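Local coordinates for D-glycero-alpha-D-manno-heptose 7-phosphate kinase (Campylobacter jejuni subsp. jejuni, PDB 4N3O), which phosphorylates D-glycero-alpha-D-manno-heptose 7-phosphate at C-1 with ATP, an early step toward the activated heptose used in capsule polysaccharide, at residues A[172-177]-A[184-189]; A[15-20]-A[36-41]. All blocks are in the same frame, centred on the assembly; numbering follows the deposited sequence.

Interaction 1 (A[172-177]-A[184-189]); sequences FNFMEF and IVNPLR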
ATOM      1  N   PHE A 172     -14.298   0.840   4.371  1.00 33.76           N
ATOM      2  CA  PHE A 172     -15.128   1.951   3.972  1.00 33.90           C
ATOM      3  C   PHE A 172     -16.208   2.036   5.006  1.00 37.84           C
ATOM      4  O   PHE A 172     -16.816   1.030   5.352  1.00 36.92           O
ATOM      5  CB  PHE A 172     -15.740   1.701   2.608  1.00 35.28           C
ATOM      6  CG  PHE A 172     -14.827   2.006   1.458  1.00 34.27           C
ATOM      7  CD1 PHE A 172     -13.667   1.301   1.271  1.00 35.45           C
ATOM      8  CD2 PHE A 172     -15.171   2.966   0.542  1.00 35.03           C
ATOM      9  CE1 PHE A 172     -12.829   1.589   0.212  1.00 36.71           C
ATOM     10  CE2 PHE A 172     -14.351   3.249  -0.523  1.00 35.27           C
ATOM     11  CZ  PHE A 172     -13.173   2.574  -0.682  1.00 34.38           C
ATOM     12  N   ASN A 173     -16.433   3.237   5.525  1.00 41.04           N
ATOM     13  CA  ASN A 173     -17.453   3.455   6.534  1.00 44.38           C
ATOM     14  C   ASN A 173     -18.297   4.638   6.145  1.00 47.41           C
ATOM     15  O   ASN A 173     -17.775   5.714   5.860  1.00 47.08           O
ATOM     16  CB  ASN A 173     -16.813   3.722   7.894  1.00 45.69           C
ATOM     17  CG  ASN A 173     -16.097   2.508   8.452  1.00 46.19           C
ATOM     18  OD1 ASN A 173     -16.720   1.497   8.762  1.00 49.53           O
ATOM     19  ND2 ASN A 173     -14.778   2.614   8.611  1.00 46.28           N
ATOM     20  N   PHE A 174     -19.601   4.419   6.099  1.00 50.44           N
ATOM     21  CA  PHE A 174     -20.536   5.469   5.790  1.00 54.14           C
ATOM     22  C   PHE A 174     -21.167   5.837   7.111  1.00 54.84           C
ATOM     23  O   PHE A 174     -21.795   4.997   7.746  1.00 58.34           O
ATOM     24  CB  PHE A 174     -21.601   4.988   4.823  1.00 56.03           C
ATOM     25  CG  PHE A 174     -22.425   6.098   4.256  1.00 56.96           C
ATOM     26  CD1 PHE A 174     -23.492   6.621   4.965  1.00 60.44           C
ATOM     27  CD2 PHE A 174     -22.133   6.620   3.010  1.00 56.55           C
ATOM     28  CE1 PHE A 174     -24.259   7.644   4.435  1.00 60.47           C
ATOM     29  CE2 PHE A 174     -22.889   7.642   2.480  1.00 56.55           C
ATOM     30  CZ  PHE A 174     -23.952   8.156   3.196  1.00 59.20           C
HETATM   31  N   MSE A 175     -20.999   7.084   7.523  1.00 54.69           N
HETATM   32  CA  MSE A 175     -21.512   7.514   8.811  1.00 58.29           C
HETATM   33  C   MSE A 175     -22.578   8.556   8.678  1.00 63.60           C
HETATM   34  O   MSE A 175     -22.411   9.555   7.969  1.00 63.01           O
HETATM   35  CB  MSE A 175     -20.320   7.989   9.613  1.00 56.68           C
HETATM   36  CG  MSE A 175     -19.204   6.961   9.392  1.00 58.52           C
HETATM   37 SE   MSE A 175     -17.843   7.277  10.736  0.75 56.25          SE
HETATM   38  CE  MSE A 175     -16.530   5.875  10.393  1.00 53.63           C
ATOM     39  N   GLU A 176     -23.697   8.305   9.357  1.00 67.30           N
ATOM     40  CA  GLU A 176     -24.839   9.211   9.363  1.00 72.55           C
ATOM     41  C   GLU A 176     -24.975   9.825  10.737  1.00 71.22           C
ATOM     42  O   GLU A 176     -24.816   9.150  11.755  1.00 68.43           O
ATOM     43  CB  GLU A 176     -26.102   8.478   8.919  1.00 75.14           C
ATOM     44  CG  GLU A 176     -26.095   8.244   7.414  1.00 79.15           C
ATOM     45  CD  GLU A 176     -27.065   7.180   6.959  1.00 85.46           C
ATOM     46  OE1 GLU A 176     -27.939   7.488   6.108  1.00 85.17           O
ATOM     47  OE2 GLU A 176     -26.956   6.036   7.464  1.00 86.67           O
ATOM     48  N   PHE A 177     -25.233  11.124  10.752  1.00 74.11           N
ATOM     49  CA  PHE A 177     -25.336  11.860  12.001  1.00 79.79           C
ATOM     50  C   PHE A 177     -26.766  12.297  12.315  1.00 83.82           C
ATOM     51  O   PHE A 177     -27.486  12.810  11.449  1.00 83.07           O
ATOM     52  CB  PHE A 177     -24.407  13.069  11.959  1.00 79.91           C
ATOM     53  CG  PHE A 177     -22.992  12.716  11.632  1.00 78.54           C
ATOM     54  CD1 PHE A 177     -22.236  11.952  12.514  1.00 77.34           C
ATOM     55  CD2 PHE A 177     -22.410  13.146  10.446  1.00 77.43           C
ATOM     56  CE1 PHE A 177     -20.928  11.614  12.219  1.00 75.28           C
ATOM     57  CE2 PHE A 177     -21.100  12.815  10.147  1.00 76.54           C
ATOM     58  CZ  PHE A 177     -20.359  12.046  11.034  1.00 73.99           C
ATOM     59  N   ILE A 184     -24.344   6.971  13.564  1.00 80.83           N
ATOM     60  CA  ILE A 184     -24.665   5.634  13.086  1.00 78.73           C
ATOM     61  C   ILE A 184     -23.568   5.310  12.071  1.00 74.58           C
ATOM     62  O   ILE A 184     -23.348   6.035  11.094  1.00 68.03           O
ATOM     63  CB  ILE A 184     -26.105   5.529  12.529  1.00 82.49           C
ATOM     64  CG1 ILE A 184     -27.108   5.366  13.683  1.00 85.92           C
ATOM     65  CG2 ILE A 184     -26.266   4.296  11.650  1.00 81.66           C
ATOM     66  CD1 ILE A 184     -26.973   6.384  14.796  1.00 87.13           C
ATOM     67  N   VAL A 185     -22.839   4.245  12.349  1.00 69.73           N
ATOM     68  CA  VAL A 185     -21.743   3.856  11.506  1.00 68.06           C
ATOM     69  C   VAL A 185     -22.134   2.627  10.728  1.00 64.19           C
ATOM     70  O   VAL A 185     -22.535   1.627  11.319  1.00 66.47           O
ATOM     71  CB  VAL A 185     -20.498   3.544  12.348  1.00 67.60           C
ATOM     72  CG1 VAL A 185     -19.352   3.070  11.469  1.00 68.37           C
ATOM     73  CG2 VAL A 185     -20.093   4.775  13.138  1.00 73.23           C
ATOM     74  N   ASN A 186     -22.047   2.724   9.404  1.00 57.42           N
ATOM     75  CA  ASN A 186     -22.326   1.602   8.529  1.00 56.31           C
ATOM     76  C   ASN A 186     -20.998   1.089   7.964  1.00 55.64           C
ATOM     77  O   ASN A 186     -20.469   1.683   7.025  1.00 50.10           O
ATOM     78  CB  ASN A 186     -23.242   2.025   7.381  1.00 58.70           C
ATOM     79  CG  ASN A 186     -24.642   2.392   7.844  1.00 66.31           C
ATOM     80  OD1 ASN A 186     -25.106   3.510   7.617  1.00 72.61           O
ATOM     81  ND2 ASN A 186     -25.314   1.460   8.520  1.00 70.80           N
ATOM     82  N   PRO A 187     -20.424   0.022   8.566  1.00 52.51           N
ATOM     83  CA  PRO A 187     -19.195  -0.535   8.009  1.00 52.43           C
ATOM     84  C   PRO A 187     -19.578  -1.299   6.745  1.00 51.62           C
ATOM     85  O   PRO A 187     -20.168  -2.372   6.817  1.00 50.79           O
ATOM     86  CB  PRO A 187     -18.680  -1.475   9.109  1.00 53.28           C
ATOM     87  CG  PRO A 187     -19.636  -1.350  10.250  1.00 53.78           C
ATOM     88  CD  PRO A 187     -20.893  -0.749   9.721  1.00 53.35           C
ATOM     89  N   LEU A 188     -19.261  -0.718   5.595  1.00 53.50           N
ATOM     90  CA  LEU A 188     -19.638  -1.284   4.306  1.00 49.41           C
ATOM     91  C   LEU A 188     -18.814  -2.466   3.861  1.00 45.00           C
ATOM     92  O   LEU A 188     -17.623  -2.511   4.070  1.00 44.21           O
ATOM     93  CB  LEU A 188     -19.512  -0.217   3.229  1.00 49.95           C
ATOM     94  CG  LEU A 188     -20.341   1.041   3.436  1.00 50.22           C
ATOM     95  CD1 LEU A 188     -20.036   1.970   2.288  1.00 50.84           C
ATOM     96  CD2 LEU A 188     -21.821   0.726   3.496  1.00 51.83           C
ATOM     97  N   ARG A 189     -19.481  -3.445   3.277  1.00 46.78           N
ATOM     98  CA  ARG A 189     -18.807  -4.559   2.700  1.00 48.62           C
ATOM     99  C   ARG A 189     -18.779  -4.100   1.244  1.00 50.32           C
ATOM    100  O   ARG A 189     -19.823  -3.937   0.619  1.00 52.26           O
ATOM    101  CB  ARG A 189     -19.588  -5.851   2.858  1.00 48.45           C
ATOM    102  CG  ARG A 189     -18.675  -7.052   2.785  1.00 49.41           C
ATOM    103  CD  ARG A 189     -19.388  -8.389   2.723  1.00 52.21           C
ATOM    104  NE  ARG A 189     -20.616  -8.432   3.513  1.00 51.74           N
ATOM    105  CZ  ARG A 189     -21.839  -8.534   2.997  1.00 50.43           C
ATOM    106  NH1 ARG A 189     -22.894  -8.561   3.799  1.00 50.19           N
ATOM    107  NH2 ARG A 189     -22.016  -8.643   1.685  1.00 51.57           N
TER
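With its CG anti to the carbonyl carbon (chi1 -44°) and an extended chain beyond, M175, modelled as selenomethionine, runs alongside V185, which sets CG1 anti to its own backbone N (chi1 177°). The two point the same way and meet along their lengths: CE of M175 lies 4.1 Å from CG1 of V185, and SE touches CG2. A long flexible chain beside a compact branched one suits this apolar patch, to which Y165 of helix 162-169 adds its side chain. On the same face N173 crosses P187, its OD1 3.3 Å from P187 CA. Proline suits this place because, in a non-hydrogen-bonded pair, its missing N-H is not needed across the strands. The hydrogen-bonded pairs supply the bonds: F174 with N186 (F174 N to N186 O 3.0 Å, N186 N to F174 O 2.8 Å), and E176 with I184, again both ways. F172, F174, E176, I184, N186 and L188 occupy the other face, where CB of F174 packs 4.2 Å from CD1 of L188. Helix 236-248 receives this face: the large ring of F174 lies against it and meets that of Y34 nearly parallel, while E176, partly exposed, extends OE1 to a salt bridge with K244. This is an antiparallel beta hairpin of a GHMP kinase, with M175 about 7 Å, side chain to side chain, from D163, the probable proton acceptor.

Interaction 2 (A[15-20]-A[36-41]); sequences LGLAGG and LNATIS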
ATOM      1  N   LEU A  15      -8.979   8.620   4.711  1.00 34.77           N
ATOM      2  CA  LEU A  15      -9.214   9.602   3.710  1.00 37.87           C
ATOM      3  C   LEU A  15     -10.701   9.917   3.676  1.00 37.13           C
ATOM      4  O   LEU A  15     -11.532   9.017   3.608  1.00 34.98           O
ATOM      5  CB  LEU A  15      -8.764   8.994   2.402  1.00 42.19           C
ATOM      6  CG  LEU A  15      -8.665   9.814   1.159  1.00 48.82           C
ATOM      7  CD1 LEU A  15      -7.889  11.093   1.427  1.00 55.28           C
ATOM      8  CD2 LEU A  15      -7.969   8.943   0.129  1.00 51.21           C
ATOM      9  N   GLY A  16     -11.040  11.193   3.783  1.00 39.89           N
ATOM     10  CA  GLY A  16     -12.421  11.612   3.689  1.00 40.85           C
ATOM     11  C   GLY A  16     -12.759  11.700   2.221  1.00 44.26           C
ATOM     12  O   GLY A  16     -12.282  12.587   1.529  1.00 52.15           O
ATOM     13  N   LEU A  17     -13.582  10.778   1.745  1.00 45.82           N
ATOM     14  CA  LEU A  17     -13.967  10.733   0.350  1.00 46.85           C
ATOM     15  C   LEU A  17     -15.130  11.664   0.056  1.00 49.97           C
ATOM     16  O   LEU A  17     -15.173  12.293  -1.003  1.00 50.78           O
ATOM     17  CB  LEU A  17     -14.329   9.301  -0.048  1.00 48.01           C
ATOM     18  CG  LEU A  17     -13.190   8.282  -0.050  1.00 46.53           C
ATOM     19  CD1 LEU A  17     -13.700   6.894  -0.419  1.00 47.41           C
ATOM     20  CD2 LEU A  17     -12.133   8.718  -1.032  1.00 51.98           C
ATOM     21  N   ALA A  18     -16.086  11.733   0.976  1.00 49.22           N
ATOM     22  CA  ALA A  18     -17.216  12.644   0.813  1.00 50.39           C
ATOM     23  C   ALA A  18     -17.885  12.919   2.147  1.00 53.89           C
ATOM     24  O   ALA A  18     -17.756  12.138   3.103  1.00 52.43           O
ATOM     25  CB  ALA A  18     -18.223  12.092  -0.182  1.00 50.94           C
ATOM     26  N   GLY A  19     -18.600  14.037   2.202  1.00 58.02           N
ATOM     27  CA  GLY A  19     -19.317  14.452   3.395  1.00 62.42           C
ATOM     28  C   GLY A  19     -20.182  15.668   3.116  1.00 67.92           C
ATOM     29  O   GLY A  19     -19.940  16.405   2.152  1.00 67.63           O
ATOM     30  N   GLY A  20     -21.198  15.863   3.949  1.00 70.07           N
ATOM     31  CA  GLY A  20     -22.101  17.000   3.821  1.00 78.01           C
ATOM     32  C   GLY A  20     -22.785  17.258   5.150  1.00 86.18           C
ATOM     33  O   GLY A  20     -23.056  16.321   5.900  1.00 80.95           O
ATOM     34  N   LEU A  36     -18.371   9.824   4.360  1.00 50.67           N
ATOM     35  CA  LEU A  36     -17.946   8.559   3.801  1.00 44.80           C
ATOM     36  C   LEU A  36     -16.455   8.596   3.842  1.00 43.04           C
ATOM     37  O   LEU A  36     -15.851   9.410   3.142  1.00 42.75           O
ATOM     38  CB  LEU A  36     -18.392   8.402   2.353  1.00 45.34           C
ATOM     39  CG  LEU A  36     -17.766   7.220   1.600  1.00 43.32           C
ATOM     40  CD1 LEU A  36     -18.167   5.904   2.235  1.00 43.29           C
ATOM     41  CD2 LEU A  36     -18.135   7.218   0.132  1.00 42.59           C
ATOM     42  N   ASN A  37     -15.850   7.753   4.680  1.00 40.05           N
ATOM     43  CA  ASN A  37     -14.400   7.697   4.728  1.00 38.99           C
ATOM     44  C   ASN A  37     -13.922   6.274   4.506  1.00 36.48           C
ATOM     45  O   ASN A  37     -14.722   5.322   4.460  1.00 33.93           O
ATOM     46  CB  ASN A  37     -13.857   8.311   6.000  1.00 40.42           C
ATOM     47  CG  ASN A  37     -14.420   7.673   7.219  1.00 46.14           C
ATOM     48  OD1 ASN A  37     -14.660   6.461   7.245  1.00 49.91           O
ATOM     49  ND2 ASN A  37     -14.637   8.475   8.258  1.00 52.61           N
ATOM     50  N   ALA A  38     -12.617   6.141   4.327  1.00 33.83           N
ATOM     51  CA  ALA A  38     -12.043   4.854   4.009  1.00 32.15           C
ATOM     52  C   ALA A  38     -10.608   4.836   4.447  1.00 29.54           C
ATOM     53  O   ALA A  38      -9.885   5.786   4.202  1.00 30.62           O
ATOM     54  CB  ALA A  38     -12.134   4.619   2.508  1.00 30.57           C
ATOM     55  N   THR A  39     -10.196   3.761   5.103  1.00 28.50           N
ATOM     56  CA  THR A  39      -8.812   3.668   5.552  1.00 29.01           C
ATOM     57  C   THR A  39      -7.895   3.420   4.404  1.00 29.71           C
ATOM     58  O   THR A  39      -8.287   2.801   3.402  1.00 33.33           O
ATOM     59  CB  THR A  39      -8.624   2.576   6.611  1.00 28.92           C
ATOM     60  OG1 THR A  39      -9.199   1.351   6.154  1.00 36.13           O
ATOM     61  CG2 THR A  39      -9.300   2.980   7.907  1.00 29.72           C
ATOM     62  N   ILE A  40      -6.664   3.910   4.536  1.00 32.97           N
ATOM     63  CA  ILE A  40      -5.652   3.737   3.502  1.00 32.04           C
ATOM     64  C   ILE A  40      -4.354   3.187   4.052  1.00 32.49           C
ATOM     65  O   ILE A  40      -4.137   3.185   5.254  1.00 31.83           O
ATOM     66  CB  ILE A  40      -5.404   5.027   2.738  1.00 33.80           C
ATOM     67  CG1 ILE A  40      -5.023   6.164   3.690  1.00 37.72           C
ATOM     68  CG2 ILE A  40      -6.647   5.395   1.960  1.00 35.07           C
ATOM     69  CD1 ILE A  40      -4.659   7.443   2.958  1.00 39.20           C
ATOM     70  N   SER A  41      -3.480   2.767   3.139  1.00 33.30           N
ATOM     71  CA  SER A  41      -2.214   2.100   3.463  1.00 35.40           C
ATOM     72  C   SER A  41      -1.086   3.017   3.952  1.00 35.09           C
ATOM     73  O   SER A  41       0.053   2.852   3.553  1.00 36.44           O
ATOM     74  CB  SER A  41      -1.728   1.301   2.225  1.00 34.13           C
ATOM     75  OG  SER A  41      -1.467   2.184   1.129  1.00 36.06           O
TER
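L17 and A18 both donate to one carbonyl, that of L36: L17 N is 3.0 Å and A18 N 3.2 Å from L36 O, both in the carbonyl plane. The bond from A18 is the straighter (163° at the hydrogen, against 140°), and L36 N returns a short one of 2.7 Å to A18 O. Two residues facing one make a classic beta bulge, and the helix-like backbone of L17 admits the extra residue and shifts the register by one. Beyond it, L15 and A38 form a hydrogen-bonded pair, bonded in both directions. The bulge turns L17 toward the partner strand, its CD1 resting 4.0 Å from CB of A38, whose methyl is a small partner for a leucine branch. CB of L15 meets CG2 of I40 at 4.2 Å. These aliphatic residues suit a buried face, where F303 and F305 pack on L15, and M243 of helix 236-248 on A18 and L36. Outside the pair, the carbonyl of L17 accepts from NE1 of W263 and that of G16 from NZ of K294. N37 points to the other face, close to R14, probably the transition-state stabiliser, while the strand 6-21 runs on to G20, which probably contributes to substrate binding.

How the interactions relate
Both interactions belong to one mixed sheet: strand 31-40 pairs with 6-21 in interaction 2 and with 172-178 next to it, so interaction 1 adds the outer hairpin. N173 N, 2.9 Å from N37 O, probably bonds the two, and F172 CE2 packs 3.7 Å from L17 CD1. Interaction 2 is the buried one, with leucine, isoleucine and alanine side chains and a bulge in its register. Interaction 1 is only partly buried and keeps its register from N173-P187 to E176-I184; its chemistry is more mixed, with proline, asparagine and a charged glutamate beside the apolar groups. Helix 236-248 packs against both, touching L36 in one and L188 in the other.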